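Local atomic coordinates of putative exported protein (Bordetella pertussis Tohama I, PDB entry 2PFZ), a protein that binds pyroglutamic acid as an extracytoplasmic solute receptor and probably delivers it to a tripartite ATP-independent periplasmic (TRAP) transporter. Residues N18-S30 against A227-G239. Sequence-based numbering, arbitrary orientation.
Sequences NLTQFVKDVDSLS and ALKKAGAQAEERG
Asn18, at the start of segment 18-30, meets Arg238 near the end of segment 227-239; the helices are roughly antiparallel, the segment axes running 145° apart and approaching to 8.6 Å. The Asn18 amide is used at both ends: its ND2 donates to Ala235 O at 2.9 Å, and its OD1 accepts from Arg238 NH1 at 3.0 Å, the donor standing above the carbonyl plane. Ala235 O already takes the helical bond of Gly239 N, which reaches it from the face opposite to ND2. With chi1 of Arg238 at -177° the chain runs out extended, then bends at chi3, which carries the guanidinium along the neighbouring helix, from Asn18 toward Asp25. There Gln21 CG sits over the centre of one face, 3.3 Å from Arg238 CZ, while NH2 forms a salt bridge with Asp25 OD2, though the hydrogen bond within it is bent and weak; the carboxylate is turned 73° from the guanidinium. A water lodged between the helices donates to Asp25 OD2 and Ala231 O and accepts from Arg238 NH1, near the guanidinium plane.

Both helices belong to the periplasmic binding protein fold of the DctP family, and this contact pairs helix 14-30 with the long helix 222-256, its Gly239 end about 14 Å from the bound pyroglutamic acid. Strand 111-118 packs against the pair through Tyr115, edge-to-face with Phe22, and Leu114.

Apolar packing is knobs-into-holes. Phe22 fits among Leu228, Ala231, Gly232 and Ala235, its CZ 3.7 Å from Leu228 CD1 and its edge directed at the backbone around Gly232 N. In return Ala231 enters the hole formed by Phe22, Asp25, Val26 and Leu29, tightly enough that its CB lies 3.5 Å from Val26 CG2. Leu29 is the outer knob, set among Ala227, Lys230, Ala231 and Gln234; its CB approaches Ala227 CB to 3.9 Å, and its CD1 touches the helix backbone at Ala231 N and Ala227 O.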
loop_
_atom_site.group_PDB
_atom_site.type_symbol
_atom_site.label_atom_id
_atom_site.label_comp_id
_atom_site.label_asym_id
_atom_site.label_seq_id
_atom_site.Cartn_x
_atom_site.Cartn_y
_atom_site.Cartn_z
ATOM N N ASN A 18 6.348 -3.256 11.908
ATOM C CA ASN A 18 6.580 -1.831 12.238
ATOM C C ASN A 18 5.530 -1.332 13.233
ATOM O O ASN A 18 5.844 -0.578 14.183
ATOM C CB ASN A 18 6.549 -0.959 10.967
ATOM C CG ASN A 18 7.072 0.432 11.183
ATOM O OD1 ASN A 18 8.084 0.638 11.858
ATOM N ND2 ASN A 18 6.412 1.399 10.586
ATOM N N LEU A 19 4.269 -1.710 12.986
ATOM C CA LEU A 19 3.163 -1.269 13.860
ATOM C C LEU A 19 3.377 -1.770 15.290
ATOM O O LEU A 19 3.025 -1.084 16.261
ATOM C CB LEU A 19 1.806 -1.780 13.358
ATOM C CG LEU A 19 1.180 -0.976 12.213
ATOM C CD1 LEU A 19 0.092 -1.830 11.522
ATOM C CD2 LEU A 19 0.582 0.312 12.749
ATOM N N THR A 20 3.923 -2.978 15.390
ATOM C CA THR A 20 4.226 -3.625 16.675
ATOM C C THR A 20 5.258 -2.801 17.461
ATOM O O THR A 20 5.079 -2.536 18.660
ATOM C CB THR A 20 4.635 -5.103 16.470
ATOM O OG1 THR A 20 3.522 -5.820 15.919
ATOM C CG2 THR A 20 5.025 -5.776 17.792
ATOM N N GLN A 21 6.308 -2.355 16.780
ATOM C CA GLN A 21 7.287 -1.449 17.402
ATOM C C GLN A 21 6.678 -0.087 17.728
ATOM O O GLN A 21 6.996 0.509 18.762
ATOM C CB GLN A 21 8.530 -1.283 16.524
ATOM C CG GLN A 21 9.706 -0.576 17.226
ATOM C CD GLN A 21 10.044 -1.168 18.593
ATOM O OE1 GLN A 21 9.944 -0.486 19.620
ATOM N NE2 GLN A 21 10.427 -2.438 18.617
ATOM N N PHE A 22 5.819 0.404 16.833
ATOM C CA PHE A 22 5.104 1.665 17.015
ATOM C C PHE A 22 4.300 1.647 18.308
ATOM O O PHE A 22 4.388 2.593 19.098
ATOM C CB PHE A 22 4.185 1.917 15.813
ATOM C CG PHE A 22 3.142 2.984 16.036
ATOM C CD1 PHE A 22 3.499 4.313 16.159
ATOM C CD2 PHE A 22 1.784 2.646 16.084
ATOM C CE1 PHE A 22 2.541 5.301 16.359
ATOM C CE2 PHE A 22 0.805 3.626 16.315
ATOM C CZ PHE A 22 1.185 4.954 16.436
ATOM N N VAL A 23 3.531 0.580 18.543
ATOM C CA VAL A 23 2.673 0.566 19.730
ATOM C C VAL A 23 3.545 0.546 21.001
ATOM O O VAL A 23 3.203 1.191 21.997
ATOM C CB VAL A 23 1.557 -0.543 19.716
ATOM C CG1 VAL A 23 0.593 -0.354 18.585
ATOM C CG2 VAL A 23 2.151 -1.930 19.651
ATOM N N LYS A 24 4.669 -0.179 20.948
ATOM C CA LYS A 24 5.691 -0.154 22.000
ATOM C C LYS A 24 6.284 1.246 22.219
ATOM O O LYS A 24 6.505 1.642 23.353
ATOM C CB LYS A 24 6.825 -1.146 21.693
ATOM C CG LYS A 24 6.404 -2.612 21.655
ATOM C CD LYS A 24 7.582 -3.519 21.411
ATOM C CE LYS A 24 7.113 -4.974 21.276
ATOM N NZ LYS A 24 8.218 -5.915 20.916
ATOM N N ASP A 25 6.548 1.990 21.142
ATOM C CA ASP A 25 7.041 3.366 21.246
ATOM C C ASP A 25 6.008 4.306 21.874
ATOM O O ASP A 25 6.362 5.180 22.658
ATOM C CB ASP A 25 7.473 3.919 19.879
ATOM C CG ASP A 25 8.750 3.266 19.337
ATOM O OD1 ASP A 25 9.382 2.437 20.042
ATOM O OD2 ASP A 25 9.116 3.575 18.175
ATOM N N VAL A 26 4.732 4.138 21.526
ATOM C CA VAL A 26 3.681 4.998 22.096
ATOM C C VAL A 26 3.545 4.756 23.601
ATOM O O VAL A 26 3.385 5.713 24.367
ATOM C CB VAL A 26 2.300 4.789 21.424
ATOM C CG1 VAL A 26 1.243 5.695 22.093
ATOM C CG2 VAL A 26 2.364 5.088 19.941
ATOM N N ASP A 27 3.599 3.487 24.000
ATOM C CA ASP A 27 3.607 3.102 25.406
ATOM C C ASP A 27 4.803 3.769 26.107
ATOM O O ASP A 27 4.624 4.532 27.070
ATOM C CB ASP A 27 3.655 1.574 25.501
ATOM C CG ASP A 27 3.351 1.044 26.890
ATOM O OD1 ASP A 27 2.736 1.739 27.710
ATOM O OD2 ASP A 27 3.735 -0.110 27.158
ATOM N N SER A 28 6.010 3.516 25.607
ATOM C CA SER A 28 7.223 4.032 26.246
ATOM C C SER A 28 7.275 5.560 26.313
ATOM O O SER A 28 7.539 6.127 27.384
ATOM C CB SER A 28 8.476 3.487 25.559
ATOM O OG SER A 28 9.639 4.044 26.150
ATOM N N LEU A 29 7.003 6.230 25.195
ATOM C CA LEU A 29 7.033 7.698 25.157
ATOM C C LEU A 29 5.921 8.370 25.971
ATOM O O LEU A 29 6.129 9.458 26.513
ATOM C CB LEU A 29 7.017 8.229 23.717
ATOM C CG LEU A 29 8.259 7.965 22.843
ATOM C CD1 LEU A 29 7.939 8.135 21.345
ATOM C CD2 LEU A 29 9.415 8.883 23.244
ATOM N N SER A 30 4.742 7.749 26.034
ATOM C CA SER A 30 3.615 8.360 26.743
ATOM C C SER A 30 3.625 7.971 28.227
ATOM O O SER A 30 2.728 8.354 28.989
ATOM C CB SER A 30 2.278 7.953 26.124
ATOM O OG SER A 30 1.968 6.618 26.473
ATOM N N ALA A 227 3.625 12.465 22.409
ATOM C CA ALA A 227 4.200 11.120 22.430
ATOM C C ALA A 227 3.733 10.300 21.197
ATOM O O ALA A 227 4.534 9.628 20.541
ATOM C CB ALA A 227 3.813 10.423 23.704
ATOM N N LEU A 228 2.438 10.372 20.907
ATOM C CA LEU A 228 1.869 9.752 19.710
ATOM C C LEU A 228 2.462 10.303 18.410
ATOM O O LEU A 228 2.854 9.541 17.544
ATOM C CB LEU A 228 0.353 9.907 19.712
ATOM C CG LEU A 228 -0.384 9.269 18.530
ATOM C CD1 LEU A 228 -0.247 7.732 18.472
ATOM C CD2 LEU A 228 -1.834 9.728 18.564
ATOM N N LYS A 229 2.529 11.616 18.264
ATOM C CA LYS A 229 3.125 12.173 17.059
ATOM C C LYS A 229 4.597 11.760 16.922
ATOM O O LYS A 229 5.042 11.393 15.836
ATOM C CB LYS A 229 2.965 13.694 17.007
ATOM C CG LYS A 229 1.558 14.158 16.617
ATOM C CD LYS A 229 1.517 15.664 16.456
ATOM C CE LYS A 229 0.273 16.094 15.658
ATOM N NZ LYS A 229 0.368 17.508 15.133
ATOM N N LYS A 230 5.347 11.783 18.017
ATOM C CA LYS A 230 6.761 11.373 17.935
ATOM C C LYS A 230 6.903 9.899 17.602
ATOM O O LYS A 230 7.779 9.508 16.802
ATOM C CB LYS A 230 7.532 11.721 19.213
ATOM C CG LYS A 230 7.507 13.213 19.493
ATOM C CD LYS A 230 7.986 13.556 20.914
ATOM C CE LYS A 230 9.364 14.185 20.882
ATOM N NZ LYS A 230 9.636 14.939 22.154
ATOM N N ALA A 231 6.045 9.076 18.210
ATOM C CA ALA A 231 6.069 7.650 17.904
ATOM C C ALA A 231 5.731 7.461 16.415
ATOM O O ALA A 231 6.327 6.615 15.741
ATOM C CB ALA A 231 5.078 6.910 18.770
ATOM N N GLY A 232 4.798 8.276 15.923
ATOM C CA GLY A 232 4.396 8.271 14.503
ATOM C C GLY A 232 5.552 8.587 13.564
ATOM O O GLY A 232 5.768 7.864 12.577
ATOM N N ALA A 233 6.291 9.661 13.861
ATOM C CA ALA A 233 7.493 10.026 13.078
ATOM C C ALA A 233 8.558 8.936 13.060
ATOM O O ALA A 233 9.118 8.628 11.990
ATOM C CB ALA A 233 8.094 11.379 13.559
ATOM N N GLN A 234 8.851 8.358 14.230
ATOM C CA GLN A 234 9.781 7.224 14.330
ATOM C C GLN A 234 9.280 6.058 13.474
ATOM O O GLN A 234 10.076 5.423 12.778
ATOM C CB GLN A 234 9.970 6.780 15.801
ATOM C CG GLN A 234 10.631 7.870 16.646
ATOM C CD GLN A 234 10.756 7.550 18.148
ATOM O OE1 GLN A 234 10.421 6.449 18.633
ATOM N NE2 GLN A 234 11.242 8.531 18.890
ATOM N N ALA A 235 7.965 5.796 13.513
ATOM C CA ALA A 235 7.359 4.672 12.747
ATOM C C ALA A 235 7.516 4.879 11.243
ATOM O O ALA A 235 7.784 3.920 10.505
ATOM C CB ALA A 235 5.882 4.498 13.095
ATOM N N GLU A 236 7.323 6.119 10.790
ATOM C CA GLU A 236 7.507 6.430 9.380
ATOM C C GLU A 236 8.932 6.182 8.942
ATOM O O GLU A 236 9.141 5.588 7.907
ATOM C CB GLU A 236 7.120 7.854 9.033
ATOM C CG GLU A 236 6.912 8.038 7.519
ATOM C CD GLU A 236 6.261 9.350 7.181
ATOM O OE1 GLU A 236 5.012 9.446 7.291
ATOM O OE2 GLU A 236 6.993 10.293 6.769
ATOM N N GLU A 237 9.898 6.665 9.722
ATOM C CA GLU A 237 11.324 6.488 9.410
ATOM C C GLU A 237 11.699 5.013 9.346
ATOM O O GLU A 237 12.306 4.549 8.364
ATOM C CB GLU A 237 12.199 7.221 10.457
ATOM C CG GLU A 237 13.707 7.044 10.227
ATOM C CD GLU A 237 14.546 8.267 10.598
ATOM O OE1 GLU A 237 14.106 9.414 10.343
ATOM O OE2 GLU A 237 15.670 8.068 11.128
ATOM N N ARG A 238 11.316 4.283 10.394
ATOM C CA ARG A 238 11.604 2.858 10.497
ATOM C C ARG A 238 10.906 2.068 9.387
ATOM O O ARG A 238 11.473 1.116 8.871
ATOM C CB ARG A 238 11.180 2.316 11.868
ATOM C CG ARG A 238 11.498 0.826 12.126
ATOM C CD ARG A 238 10.869 0.314 13.427
ATOM N NE ARG A 238 10.870 1.319 14.464
ATOM C CZ ARG A 238 9.804 1.911 15.016
ATOM N NH1 ARG A 238 8.531 1.634 14.670
ATOM N NH2 ARG A 238 10.051 2.812 15.945
ATOM N N GLY A 239 9.666 2.438 9.056
ATOM C CA GLY A 239 8.860 1.689 8.074
ATOM C C GLY A 239 9.449 1.803 6.670
ATOM O O GLY A 239 9.561 0.799 5.941
HETATM O O HOH W 1 7.344 4.091 16.448
#